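Local coordinates for protein pumilio homolog 23 (Arabidopsis thaliana, PDB 5WZJ) that binds RNA sequence-specifically through pumilio repeats, recognises an 18S rRNA sequence, and probably regulates the translation and stability of target mRNAs, at residues S394-L399 with L451-A456; A474-D479 with R487-L492. All coordinates share one frame; numbering follows the deposited sequence.

Contact 1 joins the 394-399 segment, where helix 398-403 begins, to the end of helix 445-453, and contact 2, later in the chain, packs helix 468-477 on helix 482-490. Their centres lie about 13 Å apart, and they touch directly. From contact 2, Lys491 reaches back with NZ to Thr452 O (2.7 Å) and to Met454 O (2.9 Å), two probable hydrogen bonds on carbonyls at and just past the end of helix 445-453. Phe475 also packs its CZ 3.4 Å from Thr452 CG2. The bound RNA touches neither contact: its nearest atoms are about 12 Å from contact 1 and about 8 Å from contact 2, consistent with a place in the helical scaffold rather than in direct RNA contact.

Contact 1: S394-L399 with L451-A456; sequences SRISIL and LTSMKA
Leu399 and Leu451 meet through aliphatic branches, and no ring or other flat side chain takes part between the two segments; the rings come from outside, Phe475 packing on Leu451 and Trp419 touching Met454. Leu399 points at helix 445-453 and crosses Leu451 at a slant. Its CG sits 3.8 Å from Leu451 CB, and its two methyls divide the work: CD1 lies 4.1 Å from Leu451 CD1, while CD2 reaches back to the Leu451 backbone, 4.0 Å from its N. A chi1 of -118°, close to eclipsed, brings the Leu399 branch point into this place. Met454 comes in at the root of the same side chain: CG beside the backbone N (chi1 -74°) and an extended chi2 (170°) carry SD to 3.9 Å from Leu399 CB. Nearer the surface, Ile396 lays CD1 against Ser453, 3.9 Å from OG; that hydroxyl is bonded to Thr449 O. With an alanine in place of Leu399, Leu451 would probably lose most of its partner on this side, leaving a gap between the two helices where CG and the methyls stood. A polar tie comes from Ser450, whose OG hydrogen-bonds with both Ile396 O and Leu399 N. Between the segments themselves the chemistry is mainly apolar, and the fit depends on shape: a buried leucine pair and a thioether seat the start of helix 398-403 against the end of helix 445-453.

Contact 2: A474-D479 with R487-L492; sequences AFLASD and RLIIKL
Phe475 and Leu488 run past one another in opposite directions, each with CG anti to its own backbone N (chi1 164° for the phenylalanine). The CD2-CE2 bond of the ring meets the leucine: CE2 is 4.1 Å from Leu488 CB, which approaches the ring obliquely, and again 4.1 Å from Leu488 CD1, a methyl set by an off-rotamer chi2 of 143°. Beside them Leu476 and Ile489 use a different setting, chi1 near -70°, with CG of the leucine and CG1 of the isoleucine anti to the carbonyl carbon and beside the backbone N. Both chains are extended beyond that point, and their ends cross, Leu476 CD2 lying 4.0 Å from Ile489 CD1.

The end of helix 468-477 is fastened by Ser478. Its OG donates to Phe475 O over 2.6 Å, in the carbonyl plane and on a lone pair, and Ser478 N bonds to the same oxygen, so two donors grip it. Lys485, from helix 482-490, adds a tie by hydrogen-bonding through NZ to Leu476 O and Ser478 O.

Two successive helices packed through a phenylalanine-leucine and a leucine-isoleucine pair, with Cys512 of helix 503-514, within Pumilio 8, against the second pair, are what is expected inside a pumilio repeat, here Pumilio 7 of the right-handed superhelix.

Contact 1: S394-L399 with L451-A456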
loop_
_atom_site.group_PDB
_atom_site.type_symbol
_atom_site.label_atom_id
_atom_site.label_comp_id
_atom_site.label_asym_id
_atom_site.label_seq_id
_atom_site.Cartn_x
_atom_site.Cartn_y
_atom_site.Cartn_z
ATOM N N SER A 394 -17.148 -31.821 -5.335
ATOM C CA SER A 394 -16.448 -30.903 -4.440
ATOM C C SER A 394 -16.708 -29.429 -4.760
ATOM O O SER A 394 -16.341 -28.567 -3.950
ATOM C CB SER A 394 -14.937 -31.193 -4.463
ATOM O OG SER A 394 -14.342 -30.840 -5.702
ATOM N N ARG A 395 -17.359 -29.118 -5.894
ATOM C CA ARG A 395 -17.550 -27.721 -6.299
ATOM C C ARG A 395 -18.466 -26.950 -5.352
ATOM O O ARG A 395 -18.348 -25.721 -5.252
ATOM C CB ARG A 395 -18.099 -27.652 -7.726
ATOM C CG ARG A 395 -17.075 -28.050 -8.782
ATOM C CD ARG A 395 -17.715 -28.254 -10.139
ATOM N NE ARG A 395 -18.155 -27.007 -10.757
ATOM C CZ ARG A 395 -17.388 -26.260 -11.549
ATOM N NH1 ARG A 395 -17.878 -25.152 -12.095
ATOM N NH2 ARG A 395 -16.122 -26.619 -11.790
ATOM N N ILE A 396 -19.378 -27.633 -4.648
ATOM C CA ILE A 396 -20.241 -26.949 -3.686
ATOM C C ILE A 396 -19.423 -26.333 -2.548
ATOM O O ILE A 396 -19.898 -25.429 -1.852
ATOM C CB ILE A 396 -21.321 -27.923 -3.148
ATOM C CG1 ILE A 396 -22.390 -27.182 -2.337
ATOM C CG2 ILE A 396 -20.682 -29.006 -2.307
ATOM C CD1 ILE A 396 -23.279 -26.266 -3.163
ATOM N N SER A 397 -18.182 -26.777 -2.366
ATOM C CA SER A 397 -17.333 -26.308 -1.280
ATOM C C SER A 397 -16.360 -25.216 -1.715
ATOM O O SER A 397 -15.391 -24.940 -1.001
ATOM C CB SER A 397 -16.570 -27.487 -0.671
ATOM O OG SER A 397 -17.473 -28.348 -0.002
ATOM N N ILE A 398 -16.589 -24.588 -2.868
ATOM C CA ILE A 398 -15.617 -23.608 -3.343
ATOM C C ILE A 398 -15.468 -22.463 -2.340
ATOM O O ILE A 398 -14.353 -22.005 -2.068
ATOM C CB ILE A 398 -15.989 -23.119 -4.757
ATOM C CG1 ILE A 398 -14.980 -22.081 -5.254
ATOM C CG2 ILE A 398 -17.371 -22.549 -4.782
ATOM C CD1 ILE A 398 -13.567 -22.621 -5.366
ATOM N N LEU A 399 -16.578 -22.006 -1.741
ATOM C CA LEU A 399 -16.479 -20.894 -0.798
ATOM C C LEU A 399 -15.703 -21.271 0.444
ATOM O O LEU A 399 -14.712 -20.575 0.775
ATOM C CB LEU A 399 -17.878 -20.345 -0.471
ATOM C CG LEU A 399 -18.136 -18.886 -0.860
ATOM C CD1 LEU A 399 -17.108 -17.941 -0.212
ATOM C CD2 LEU A 399 -18.131 -18.729 -2.386
ATOM N N LEU A 451 -21.883 -20.033 -1.697
ATOM C CA LEU A 451 -21.997 -19.137 -0.546
ATOM C C LEU A 451 -23.385 -19.218 0.079
ATOM O O LEU A 451 -23.515 -19.302 1.307
ATOM C CB LEU A 451 -21.692 -17.689 -0.944
ATOM C CG LEU A 451 -21.834 -16.660 0.195
ATOM C CD1 LEU A 451 -20.755 -16.855 1.261
ATOM C CD2 LEU A 451 -21.783 -15.224 -0.323
ATOM N N THR A 452 -24.441 -19.148 -0.744
ATOM C CA THR A 452 -25.789 -19.138 -0.170
ATOM C C THR A 452 -26.227 -20.505 0.334
ATOM O O THR A 452 -27.225 -20.577 1.062
ATOM C CB THR A 452 -26.834 -18.634 -1.167
ATOM O OG1 THR A 452 -26.847 -19.481 -2.325
ATOM C CG2 THR A 452 -26.536 -17.194 -1.578
ATOM N N SER A 453 -25.518 -21.578 -0.040
ATOM C CA SER A 453 -25.794 -22.919 0.480
ATOM C C SER A 453 -25.163 -23.183 1.832
ATOM O O SER A 453 -25.579 -24.128 2.504
ATOM C CB SER A 453 -25.277 -24.004 -0.472
ATOM O OG SER A 453 -26.029 -24.011 -1.670
ATOM N N MET A 454 -24.136 -22.426 2.217
ATOM C CA MET A 454 -23.433 -22.712 3.461
ATOM C C MET A 454 -24.414 -22.682 4.626
ATOM O O MET A 454 -25.342 -21.869 4.658
ATOM C CB MET A 454 -22.299 -21.700 3.694
ATOM C CG MET A 454 -21.077 -21.905 2.795
ATOM S SD MET A 454 -19.917 -20.516 2.907
ATOM C CE MET A 454 -19.639 -20.419 4.667
ATOM N N LYS A 455 -24.218 -23.590 5.579
ATOM C CA LYS A 455 -25.163 -23.679 6.676
ATOM C C LYS A 455 -24.987 -22.486 7.607
ATOM O O LYS A 455 -23.953 -21.805 7.606
ATOM C CB LYS A 455 -24.992 -24.998 7.432
ATOM C CG LYS A 455 -23.621 -25.188 8.051
ATOM C CD LYS A 455 -23.510 -26.572 8.691
ATOM C CE LYS A 455 -22.113 -26.822 9.232
ATOM N NZ LYS A 455 -21.986 -28.164 9.878
ATOM N N ALA A 456 -26.027 -22.239 8.408
ATOM C CA ALA A 456 -26.100 -21.024 9.216
ATOM C C ALA A 456 -24.848 -20.827 10.058
ATOM O O ALA A 456 -24.308 -19.715 10.126
ATOM C CB ALA A 456 -27.352 -21.065 10.109
#

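Contact 2: A474-D479 with R487-L492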
loop_
_atom_site.group_PDB
_atom_site.type_symbol
_atom_site.label_atom_id
_atom_site.label_comp_id
_atom_site.label_asym_id
_atom_site.label_seq_id
_atom_site.Cartn_x
_atom_site.Cartn_y
_atom_site.Cartn_z
ATOM N N ALA A 474 -19.476 -8.071 -0.122
ATOM C CA ALA A 474 -19.340 -8.009 -1.572
ATOM C C ALA A 474 -20.472 -8.775 -2.258
ATOM O O ALA A 474 -21.004 -8.325 -3.281
ATOM C CB ALA A 474 -17.972 -8.558 -1.997
ATOM N N PHE A 475 -20.846 -9.938 -1.714
ATOM C CA PHE A 475 -22.003 -10.663 -2.242
ATOM C C PHE A 475 -23.283 -9.838 -2.127
ATOM O O PHE A 475 -24.078 -9.779 -3.068
ATOM C CB PHE A 475 -22.168 -11.996 -1.512
ATOM C CG PHE A 475 -23.519 -12.642 -1.710
ATOM C CD1 PHE A 475 -23.850 -13.232 -2.918
ATOM C CD2 PHE A 475 -24.434 -12.702 -0.665
ATOM C CE1 PHE A 475 -25.089 -13.847 -3.097
ATOM C CE2 PHE A 475 -25.673 -13.321 -0.830
ATOM C CZ PHE A 475 -26.002 -13.878 -2.058
ATOM N N LEU A 476 -23.507 -9.207 -0.973
ATOM C CA LEU A 476 -24.700 -8.377 -0.800
ATOM C C LEU A 476 -24.747 -7.222 -1.796
ATOM O O LEU A 476 -25.840 -6.790 -2.197
ATOM C CB LEU A 476 -24.760 -7.854 0.638
ATOM C CG LEU A 476 -25.046 -8.952 1.676
ATOM C CD1 LEU A 476 -25.188 -8.342 3.052
ATOM C CD2 LEU A 476 -26.323 -9.712 1.316
ATOM N N ALA A 477 -23.586 -6.715 -2.218
ATOM C CA ALA A 477 -23.528 -5.657 -3.220
ATOM C C ALA A 477 -23.514 -6.180 -4.649
ATOM O O ALA A 477 -23.553 -5.374 -5.577
ATOM C CB ALA A 477 -22.284 -4.785 -2.992
ATOM N N SER A 478 -23.443 -7.496 -4.855
ATOM C CA SER A 478 -23.342 -8.053 -6.197
ATOM C C SER A 478 -24.685 -7.942 -6.913
ATOM O O SER A 478 -25.684 -7.501 -6.345
ATOM C CB SER A 478 -22.902 -9.515 -6.133
ATOM O OG SER A 478 -23.954 -10.323 -5.620
ATOM N N ASP A 479 -24.742 -8.374 -8.176
ATOM C CA ASP A 479 -26.048 -8.503 -8.810
ATOM C C ASP A 479 -26.584 -9.940 -8.745
ATOM O O ASP A 479 -27.325 -10.367 -9.633
ATOM C CB ASP A 479 -26.026 -7.968 -10.248
ATOM C CG ASP A 479 -25.259 -8.853 -11.203
ATOM O OD1 ASP A 479 -24.430 -9.651 -10.737
ATOM O OD2 ASP A 479 -25.480 -8.741 -12.430
ATOM N N ARG A 487 -31.900 -15.281 1.339
ATOM C CA ARG A 487 -31.645 -16.589 1.926
ATOM C C ARG A 487 -30.438 -16.547 2.861
ATOM O O ARG A 487 -30.467 -17.136 3.947
ATOM C CB ARG A 487 -31.435 -17.628 0.822
ATOM C CG ARG A 487 -31.023 -19.004 1.376
ATOM C CD ARG A 487 -30.649 -19.977 0.273
ATOM N NE ARG A 487 -30.337 -21.292 0.830
ATOM C CZ ARG A 487 -29.759 -22.270 0.145
ATOM N NH1 ARG A 487 -29.431 -22.076 -1.129
ATOM N NH2 ARG A 487 -29.517 -23.436 0.735
ATOM N N LEU A 488 -29.364 -15.863 2.454
ATOM C CA LEU A 488 -28.181 -15.782 3.307
ATOM C C LEU A 488 -28.461 -14.940 4.543
ATOM O O LEU A 488 -28.086 -15.314 5.658
ATOM C CB LEU A 488 -26.987 -15.210 2.522
ATOM C CG LEU A 488 -25.674 -15.109 3.326
ATOM C CD1 LEU A 488 -24.475 -15.438 2.466
ATOM C CD2 LEU A 488 -25.493 -13.732 3.954
ATOM N N ILE A 489 -29.091 -13.780 4.359
ATOM C CA ILE A 489 -29.365 -12.896 5.488
ATOM C C ILE A 489 -30.186 -13.619 6.548
ATOM O O ILE A 489 -29.917 -13.501 7.753
ATOM C CB ILE A 489 -30.068 -11.619 4.993
ATOM C CG1 ILE A 489 -29.100 -10.786 4.139
ATOM C CG2 ILE A 489 -30.604 -10.794 6.182
ATOM C CD1 ILE A 489 -29.746 -9.572 3.469
ATOM N N ILE A 490 -31.185 -14.397 6.120
ATOM C CA ILE A 490 -32.015 -15.129 7.079
ATOM C C ILE A 490 -31.174 -16.091 7.909
ATOM O O ILE A 490 -31.435 -16.287 9.103
ATOM C CB ILE A 490 -33.169 -15.846 6.343
ATOM C CG1 ILE A 490 -34.195 -14.804 5.901
ATOM C CG2 ILE A 490 -33.836 -16.910 7.240
ATOM C CD1 ILE A 490 -35.238 -15.315 4.909
ATOM N N LYS A 491 -30.134 -16.678 7.319
ATOM C CA LYS A 491 -29.343 -17.595 8.129
ATOM C C LYS A 491 -28.445 -16.877 9.134
ATOM O O LYS A 491 -27.798 -17.549 9.944
ATOM C CB LYS A 491 -28.528 -18.522 7.223
ATOM C CG LYS A 491 -29.425 -19.648 6.660
ATOM C CD LYS A 491 -28.658 -20.670 5.863
ATOM C CE LYS A 491 -28.387 -20.179 4.448
ATOM N NZ LYS A 491 -27.934 -21.332 3.598
ATOM N N LEU A 492 -28.402 -15.547 9.126
ATOM C CA LEU A 492 -27.723 -14.810 10.186
ATOM C C LEU A 492 -28.640 -14.475 11.357
ATOM O O LEU A 492 -28.156 -13.932 12.360
ATOM C CB LEU A 492 -27.111 -13.519 9.641
ATOM C CG LEU A 492 -25.971 -13.676 8.632
ATOM C CD1 LEU A 492 -25.520 -12.318 8.127
ATOM C CD2 LEU A 492 -24.792 -14.411 9.258
#